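Uncharacterized protein (Parabacteroides merdae, PDB 4R7F) is of unknown function but is built from immunoglobulin-like beta-sandwich domains, one probably related to type 9 secretion system plug proteins, and binds magnesium in the crystal. Local coordinates at residues 293-298 against 337-342. Sequence-based numbering, arbitrary orientation.
Sequences VHFTLA and VLLKQG
In F295, CG stands anti to the carbonyl carbon (chi1 -66°), and L339 takes the same first torsion (chi1 -68°), so the ring comes to V337 and the isobutyl group to V293, on one face of a beta-sheet. Strands 290-298 and 332-340 are antiparallel neighbours in this mixed sheet, and V293 and V337 form a hydrogen-bonded pair. Its two bonds differ: V293 N reaches V337 O at 2.7 Å from above the carbonyl plane, in a nearly straight bond (171°), whereas V337 N meets V293 O at 2.8 Å, in the plane of the V293 carbonyl. Beta-branched valines suit extended backbone, and each sets CG2 beside its own backbone N. V293 CG2 thus lies 4.0 Å from L339 CB, the two side chains crossing at about a right angle; the branched leucine also lays CD1 against V293 CB. The long, rigid apolar side chain of F295 reaches across to the neighbouring strand: its CE1 lies 4.0 Å from V337 CG2, the two side chains crossing obliquely, and the ring packs edge-to-face with Y346. Beyond the pair, F295 and K335 continue the backbone hydrogen bonding, while L253 of strand 248-253 touches both V293 and F295. An alanine in place of F295 would lose the ring and would probably loosen the packing of V337 and L339. CD1 of L339 lies at the edge of the F295 ring, near its plane, 4.2 Å from CZ.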
# COMPACT_ATOMS: atom_id res chain seq x y z
N VAL A 293 -22.19 22.43 0.85
CA VAL A 293 -21.83 21.76 -0.39
C VAL A 293 -23.03 21.08 -1.03
O VAL A 293 -23.75 20.38 -0.36
CB VAL A 293 -20.70 20.77 -0.16
CG1 VAL A 293 -20.27 20.13 -1.47
CG2 VAL A 293 -19.55 21.49 0.53
N HIS A 294 -23.20 21.30 -2.34
CA HIS A 294 -24.35 20.82 -3.08
C HIS A 294 -23.96 19.69 -4.00
O HIS A 294 -23.15 19.89 -4.92
CB HIS A 294 -24.98 21.92 -3.94
CG HIS A 294 -25.45 23.09 -3.16
ND1 HIS A 294 -26.77 23.25 -2.78
CD2 HIS A 294 -24.79 24.17 -2.69
CE1 HIS A 294 -26.89 24.36 -2.09
NE2 HIS A 294 -25.70 24.93 -2.00
N PHE A 295 -24.57 18.53 -3.76
CA PHE A 295 -24.32 17.33 -4.56
C PHE A 295 -25.48 17.11 -5.49
O PHE A 295 -26.63 17.29 -5.08
CB PHE A 295 -24.23 16.09 -3.67
CG PHE A 295 -23.05 16.07 -2.75
CD1 PHE A 295 -23.06 16.80 -1.57
CD2 PHE A 295 -21.96 15.28 -3.01
CE1 PHE A 295 -22.00 16.74 -0.71
CE2 PHE A 295 -20.89 15.24 -2.16
CZ PHE A 295 -20.91 15.96 -1.00
N THR A 296 -25.17 16.67 -6.71
CA THR A 296 -26.16 16.42 -7.72
C THR A 296 -25.84 15.14 -8.44
O THR A 296 -24.73 15.00 -8.95
CB THR A 296 -26.18 17.57 -8.76
OG1 THR A 296 -26.55 18.79 -8.10
CG2 THR A 296 -27.20 17.31 -9.81
N LEU A 297 -26.80 14.20 -8.47
CA LEU A 297 -26.67 12.98 -9.27
C LEU A 297 -27.78 12.92 -10.30
O LEU A 297 -28.92 12.70 -9.95
CB LEU A 297 -26.69 11.73 -8.38
CG LEU A 297 -26.74 10.36 -9.11
CD1 LEU A 297 -25.50 10.14 -9.95
CD2 LEU A 297 -26.93 9.22 -8.13
N ALA A 298 -27.44 13.12 -11.57
CA ALA A 298 -28.43 13.18 -12.66
C ALA A 298 -28.71 11.80 -13.23
O ALA A 298 -27.91 11.26 -13.92
CB ALA A 298 -27.97 14.11 -13.77
N VAL A 337 -25.12 19.80 2.04
CA VAL A 337 -24.49 19.35 3.27
C VAL A 337 -23.49 20.40 3.73
O VAL A 337 -22.63 20.83 2.97
CB VAL A 337 -23.70 18.04 3.00
CG1 VAL A 337 -23.13 17.48 4.29
CG2 VAL A 337 -24.60 17.05 2.30
N LEU A 338 -23.55 20.78 4.99
CA LEU A 338 -22.56 21.67 5.55
C LEU A 338 -21.31 20.86 5.93
O LEU A 338 -21.35 20.01 6.81
CB LEU A 338 -23.12 22.39 6.77
CG LEU A 338 -22.27 23.52 7.35
CD1 LEU A 338 -22.39 24.78 6.50
CD2 LEU A 338 -22.66 23.84 8.78
N LEU A 339 -20.22 21.19 5.27
CA LEU A 339 -18.95 20.51 5.32
C LEU A 339 -17.80 21.50 5.53
O LEU A 339 -17.79 22.64 4.99
CB LEU A 339 -18.71 19.74 4.00
CG LEU A 339 -19.64 18.55 3.76
CD1 LEU A 339 -19.44 17.95 2.38
CD2 LEU A 339 -19.43 17.48 4.81
N LYS A 340 -16.84 21.06 6.33
CA LYS A 340 -15.57 21.75 6.53
C LYS A 340 -14.68 21.56 5.33
O LYS A 340 -14.58 20.46 4.76
CB LYS A 340 -14.90 21.21 7.78
CG LYS A 340 -13.77 22.04 8.34
CD LYS A 340 -13.19 21.35 9.59
CE LYS A 340 -12.34 22.30 10.42
NZ LYS A 340 -12.28 21.88 11.84
N GLN A 341 -14.03 22.63 4.93
CA GLN A 341 -13.15 22.64 3.78
C GLN A 341 -12.09 21.54 3.80
O GLN A 341 -11.49 21.27 4.85
CB GLN A 341 -12.41 23.96 3.70
CG GLN A 341 -13.25 25.15 3.39
CD GLN A 341 -12.39 26.40 3.41
OE1 GLN A 341 -12.05 26.91 4.48
NE2 GLN A 341 -12.01 26.86 2.22
N GLY A 342 -11.83 20.97 2.62
CA GLY A 342 -10.85 19.90 2.47
C GLY A 342 -11.05 19.08 1.19
O GLY A 342 -11.74 19.51 0.26